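Local coordinates for protein staphylococcus aureus CymR (Staphylococcus aureus, PDB 3T8R) that regulates stress resistance and the oxidative response as a dimeric, thiol-based oxidation-sensing transcription regulator, probably binding DNA through a winged helix-turn-helix domain, at residues M17-K22 and L123-A127; R53-R59 and Y68-V72. All coordinates share one frame. Residues are numbered along the deposited sequence.

Contact 1: residues M17-K22 and L123-A127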
loop_
_atom_site.group_PDB
_atom_site.type_symbol
_atom_site.label_atom_id
_atom_site.label_comp_id
_atom_site.label_asym_id
_atom_site.label_seq_id
_atom_site.Cartn_x
_atom_site.Cartn_y
_atom_site.Cartn_z
ATOM N N MET A 17 -20.270 4.379 4.501
ATOM C CA MET A 17 -20.448 5.740 4.020
ATOM C C MET A 17 -20.978 5.795 2.583
ATOM O O MET A 17 -21.781 6.659 2.245
ATOM C CB MET A 17 -19.146 6.523 4.180
ATOM C CG MET A 17 -18.735 6.696 5.635
ATOM S SD MET A 17 -19.884 7.765 6.524
ATOM C CE MET A 17 -19.556 9.333 5.732
ATOM N N ILE A 18 -20.541 4.866 1.742
ATOM C CA ILE A 18 -21.034 4.810 0.371
ATOM C C ILE A 18 -22.525 4.487 0.370
ATOM O O ILE A 18 -23.299 5.090 -0.371
ATOM C CB ILE A 18 -20.235 3.790 -0.477
ATOM C CG1 ILE A 18 -18.794 4.273 -0.648
ATOM C CG2 ILE A 18 -20.884 3.603 -1.827
ATOM C CD1 ILE A 18 -17.827 3.194 -1.127
ATOM N N SER A 19 -22.924 3.554 1.224
ATOM C CA SER A 19 -24.335 3.204 1.387
ATOM C C SER A 19 -25.162 4.425 1.776
ATOM O O SER A 19 -26.214 4.703 1.199
ATOM C CB SER A 19 -24.497 2.123 2.454
ATOM O OG SER A 19 -24.316 0.842 1.884
ATOM N N LEU A 20 -24.678 5.161 2.763
ATOM C CA LEU A 20 -25.394 6.341 3.212
ATOM C C LEU A 20 -25.400 7.424 2.135
ATOM O O LEU A 20 -26.385 8.155 1.982
ATOM C CB LEU A 20 -24.796 6.882 4.518
ATOM C CG LEU A 20 -24.942 6.023 5.774
ATOM C CD1 LEU A 20 -24.206 6.697 6.923
ATOM C CD2 LEU A 20 -26.417 5.867 6.144
ATOM N N ALA A 21 -24.306 7.526 1.389
ATOM C CA ALA A 21 -24.191 8.527 0.340
ATOM C C ALA A 21 -25.191 8.226 -0.766
ATOM O O ALA A 21 -25.754 9.133 -1.380
ATOM C CB ALA A 21 -22.759 8.590 -0.209
ATOM N N LYS A 22 -25.436 6.946 -1.000
ATOM C CA LYS A 22 -26.366 6.550 -2.051
ATOM C C LYS A 22 -27.803 6.871 -1.678
ATOM O O LYS A 22 -28.715 6.717 -2.489
ATOM C CB LYS A 22 -26.202 5.066 -2.374
ATOM C CG LYS A 22 -25.023 4.797 -3.260
ATOM C CD LYS A 22 -24.879 3.316 -3.528
ATOM C CE LYS A 22 -23.666 3.039 -4.384
ATOM N NZ LYS A 22 -23.881 3.418 -5.812
ATOM N N LEU A 123 -16.628 10.995 -1.673
ATOM C CA LEU A 123 -17.672 10.022 -1.442
ATOM C C LEU A 123 -18.765 10.124 -2.495
ATOM O O LEU A 123 -19.375 9.123 -2.851
ATOM C CB LEU A 123 -18.274 10.237 -0.049
ATOM C CG LEU A 123 -19.307 9.223 0.435
ATOM C CD1 LEU A 123 -18.729 7.812 0.484
ATOM C CD2 LEU A 123 -19.802 9.632 1.824
ATOM N N LYS A 124 -19.057 11.339 -2.958
ATOM C CA LYS A 124 -20.065 11.509 -3.998
ATOM C C LYS A 124 -19.625 10.745 -5.239
ATOM O O LYS A 124 -20.414 10.048 -5.874
ATOM C CB LYS A 124 -20.258 12.994 -4.332
ATOM C CG LYS A 124 -21.282 13.273 -5.440
ATOM C CD LYS A 124 -22.718 13.122 -4.967
ATOM C CE LYS A 124 -23.173 11.668 -4.977
ATOM N NZ LYS A 124 -24.631 11.512 -4.682
ATOM N N TYR A 125 -18.350 10.887 -5.566
ATOM C CA TYR A 125 -17.739 10.204 -6.694
ATOM C C TYR A 125 -17.911 8.691 -6.538
ATOM O O TYR A 125 -18.336 8.003 -7.469
ATOM C CB TYR A 125 -16.266 10.596 -6.745
ATOM C CG TYR A 125 -15.615 10.461 -8.092
ATOM C CD1 TYR A 125 -15.686 11.486 -9.029
ATOM C CD2 TYR A 125 -14.911 9.318 -8.422
ATOM C CE1 TYR A 125 -15.077 11.369 -10.258
ATOM C CE2 TYR A 125 -14.297 9.189 -9.652
ATOM C CZ TYR A 125 -14.388 10.213 -10.564
ATOM O OH TYR A 125 -13.779 10.081 -11.789
ATOM N N LEU A 126 -17.613 8.168 -5.352
ATOM C CA LEU A 126 -17.800 6.738 -5.103
ATOM C C LEU A 126 -19.266 6.312 -5.248
ATOM O O LEU A 126 -19.575 5.206 -5.692
ATOM C CB LEU A 126 -17.267 6.349 -3.722
ATOM C CG LEU A 126 -15.747 6.445 -3.580
ATOM C CD1 LEU A 126 -15.288 6.305 -2.141
ATOM C CD2 LEU A 126 -15.069 5.384 -4.475
ATOM N N ALA A 127 -20.179 7.193 -4.863
ATOM C CA ALA A 127 -21.588 6.857 -4.904
ATOM C C ALA A 127 -22.152 6.838 -6.321
ATOM O O ALA A 127 -23.159 6.178 -6.577
ATOM C CB ALA A 127 -22.375 7.830 -4.037
#

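Contact 2: residues R53-R59 and Y68-V72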
loop_
_atom_site.group_PDB
_atom_site.type_symbol
_atom_site.label_atom_id
_atom_site.label_comp_id
_atom_site.label_asym_id
_atom_site.label_seq_id
_atom_site.Cartn_x
_atom_site.Cartn_y
_atom_site.Cartn_z
ATOM N N ARG A 53 -19.644 9.458 13.689
ATOM C CA ARG A 53 -20.621 10.317 14.331
ATOM C C ARG A 53 -19.893 11.444 15.065
ATOM O O ARG A 53 -20.269 12.616 14.978
ATOM C CB ARG A 53 -21.443 9.479 15.310
ATOM C CG ARG A 53 -22.731 10.098 15.786
ATOM C CD ARG A 53 -23.517 9.056 16.575
ATOM N NE ARG A 53 -22.755 8.587 17.731
ATOM C CZ ARG A 53 -22.685 7.321 18.132
ATOM N NH1 ARG A 53 -23.334 6.366 17.472
ATOM N NH2 ARG A 53 -21.965 7.008 19.202
ATOM N N ASN A 54 -18.831 11.088 15.773
ATOM C CA ASN A 54 -18.066 12.067 16.538
ATOM C C ASN A 54 -17.401 13.123 15.671
ATOM O O ASN A 54 -17.230 14.267 16.090
ATOM C CB ASN A 54 -17.038 11.360 17.416
ATOM C CG ASN A 54 -17.683 10.646 18.576
ATOM O OD1 ASN A 54 -18.842 10.906 18.898
ATOM N ND2 ASN A 54 -16.944 9.737 19.209
ATOM N N ALA A 55 -17.037 12.737 14.452
ATOM C CA ALA A 55 -16.425 13.664 13.510
ATOM C C ALA A 55 -17.473 14.511 12.802
ATOM O O ALA A 55 -17.130 15.409 12.041
ATOM C CB ALA A 55 -15.579 12.907 12.487
ATOM N N GLY A 56 -18.745 14.194 13.028
ATOM C CA GLY A 56 -19.852 14.948 12.463
ATOM C C GLY A 56 -20.238 14.593 11.035
ATOM O O GLY A 56 -20.954 15.339 10.373
ATOM N N LEU A 57 -19.773 13.446 10.550
ATOM C CA LEU A 57 -20.030 13.080 9.161
ATOM C C LEU A 57 -21.370 12.403 8.986
ATOM O O LEU A 57 -21.983 12.504 7.926
ATOM C CB LEU A 57 -18.922 12.162 8.627
ATOM C CG LEU A 57 -17.507 12.723 8.625
ATOM C CD1 LEU A 57 -16.612 11.770 7.873
ATOM C CD2 LEU A 57 -17.487 14.101 7.976
ATOM N N ILE A 58 -21.813 11.686 10.015
ATOM C CA ILE A 58 -23.109 11.027 9.994
ATOM C C ILE A 58 -23.864 11.339 11.285
ATOM O O ILE A 58 -23.266 11.788 12.266
ATOM C CB ILE A 58 -22.961 9.498 9.848
ATOM C CG1 ILE A 58 -22.351 8.877 11.108
ATOM C CG2 ILE A 58 -22.103 9.183 8.639
ATOM C CD1 ILE A 58 -22.372 7.343 11.113
ATOM N N ARG A 59 -25.164 11.084 11.281
ATOM C CA ARG A 59 -25.976 11.293 12.480
ATOM C C ARG A 59 -27.105 10.282 12.541
ATOM O O ARG A 59 -27.553 9.764 11.518
ATOM C CB ARG A 59 -26.536 12.701 12.502
ATOM C CG ARG A 59 -27.527 12.976 11.402
ATOM C CD ARG A 59 -28.029 14.387 11.539
ATOM N NE ARG A 59 -28.864 14.805 10.424
ATOM C CZ ARG A 59 -29.297 16.049 10.274
ATOM N NH1 ARG A 59 -28.953 16.971 11.166
ATOM N NH2 ARG A 59 -30.059 16.371 9.235
ATOM N N TYR A 68 -29.418 5.690 10.442
ATOM C CA TYR A 68 -28.401 6.703 10.173
ATOM C C TYR A 68 -28.529 7.393 8.823
ATOM O O TYR A 68 -29.128 6.860 7.893
ATOM C CB TYR A 68 -27.014 6.075 10.295
ATOM C CG TYR A 68 -26.627 5.852 11.729
ATOM C CD1 TYR A 68 -25.974 6.842 12.449
ATOM C CD2 TYR A 68 -26.956 4.668 12.384
ATOM C CE1 TYR A 68 -25.632 6.654 13.769
ATOM C CE2 TYR A 68 -26.615 4.478 13.718
ATOM C CZ TYR A 68 -25.954 5.473 14.397
ATOM O OH TYR A 68 -25.599 5.299 15.716
ATOM N N GLN A 69 -27.938 8.583 8.733
ATOM C CA GLN A 69 -27.892 9.332 7.489
ATOM C C GLN A 69 -26.622 10.182 7.477
ATOM O O GLN A 69 -26.044 10.464 8.520
ATOM C CB GLN A 69 -29.135 10.213 7.341
ATOM C CG GLN A 69 -29.163 11.397 8.287
ATOM C CD GLN A 69 -30.478 12.168 8.252
ATOM O OE1 GLN A 69 -31.398 11.823 7.512
ATOM N NE2 GLN A 69 -30.566 13.216 9.063
ATOM N N LEU A 70 -26.169 10.560 6.290
ATOM C CA LEU A 70 -25.096 11.530 6.191
ATOM C C LEU A 70 -25.518 12.833 6.861
ATOM O O LEU A 70 -26.655 13.261 6.729
ATOM C CB LEU A 70 -24.826 11.808 4.725
ATOM C CG LEU A 70 -23.477 11.457 4.117
ATOM C CD1 LEU A 70 -22.925 10.130 4.611
ATOM C CD2 LEU A 70 -23.646 11.483 2.622
ATOM N N ARG A 71 -24.599 13.457 7.582
ATOM C CA ARG A 71 -24.854 14.758 8.161
ATOM C C ARG A 71 -24.205 15.854 7.319
ATOM O O ARG A 71 -24.639 17.013 7.333
ATOM C CB ARG A 71 -24.315 14.801 9.587
ATOM C CG ARG A 71 -24.358 16.178 10.168
ATOM C CD ARG A 71 -23.805 16.251 11.570
ATOM N NE ARG A 71 -23.778 17.654 11.954
ATOM C CZ ARG A 71 -22.777 18.477 11.658
ATOM N NH1 ARG A 71 -21.719 18.019 11.004
ATOM N NH2 ARG A 71 -22.830 19.755 12.022
ATOM N N VAL A 72 -23.159 15.467 6.594
ATOM C CA VAL A 72 -22.429 16.340 5.701
ATOM C C VAL A 72 -22.576 15.767 4.297
ATOM O O VAL A 72 -22.541 14.545 4.122
ATOM C CB VAL A 72 -20.945 16.387 6.123
ATOM C CG1 VAL A 72 -20.043 16.788 4.968
ATOM C CG2 VAL A 72 -20.788 17.333 7.329
#

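Contact 1: residues M17-K22 and L123-A127
Leu-123 is the main bump on the 123-127 side, and it fits a hollow lined by Met-17, Ile-18 and Ala-21 on helix 8-21. Its two methyls straddle that surface. CD2 lies 3.6 Å from Met-17 O and 3.9 Å from Met-17 CE, whereas CD1 sits 3.7 Å from both the N and the CG1 of Ile-18. At the floor, Ala-21 CB comes to 3.6 Å from Leu-123 CG, its small size leaving room for the branch point. A second shallow fit lies beside it, where Ile-18 CG1 meets Leu-126 CB at 4.0 Å. The axes of the short segments 17-21 and 123-127 cross at -77° and approach to 8.9 Å; 371 Å² is buried between the two segments. In this winged helix-turn-helix protein the crossing brings the last modelled helix, 123-127, against helix 8-21 of what is, by its family, probably the DNA-binding domain. Ile-18 and Leu-126 also reach the second subunit, packing on its Gln-103 and Ala-102 respectively. The CA atoms of the two segments are nearest at Lys-22 and Ala-127, 5.6 Å apart, and close by the methyls of Ala-21 and Ala-127 meet, CB to CB, at 3.9 Å. The side chain of Lys-22 runs extended past this edge: its CG passes 4.1 Å from Ala-127 CB, and its NZ donates a 3.0 Å hydrogen bond to Ala-127 O.

Contact 2: residues R53-R59 and Y68-V72
The ring of Tyr-68 packs on Ile-58, with Tyr-68 CD1 3.9 Å from Ile-58 CD1, while its OH accepts a weak hydrogen bond from Arg-53 NH1 (3.1 Å). Ile-58 CG2 also touches Leu-70 CD1 at 4.2 Å, although the two side chains diverge from their non-hydrogen-bonded pair. The next pair, Arg-59 with Gln-69, is hydrogen-bonded both ways: Arg-59 N to Gln-69 O and Gln-69 N to Arg-59 O, each 3.0 Å. This antiparallel hairpin is the wing of the winged helix-turn-helix domain. Before it, Gly-56 closes helix 42-54 in a Schellman motif with a phi of 83°; its O accepts a hydrogen bond from Arg-71 NH1 at 2.9 Å, and Leu-57 O accepts one from Arg-71 N at 2.8 Å. Arg-59 CG rests 4.1 Å from Arg-71 CB. Main-chain bonds thus set the register, and the Arg-71 guanidinium adds a charged-group bond that ties the base of the hairpin to the helix-to-strand turn.

In the fold
Contacts 1 and 2 have centres 13 Å apart and touch directly. Met-17 and Leu-20 of helix 8-21 supply the join: Met-17 SD lies 3.4 Å from Ile-58 CG2, Met-17 CE lies 3.6 Å from Leu-70 CD1, and Leu-20 CD1 is 3.7 Å from Ile-58 CG2. Helix 8-21 is therefore packed against the hairpin of strands 58-60 and 67-70 as well as against helix 123-127. Along the chain the order is 17-22, 53-59, 68-72, 123-127, so contact 2 closes a short hairpin within the far longer span that contact 1 brings together. Through Ile-18, helix 8-21 also meets the second subunit, so one helix touches the wing, helix 123-127 and the dimer partner.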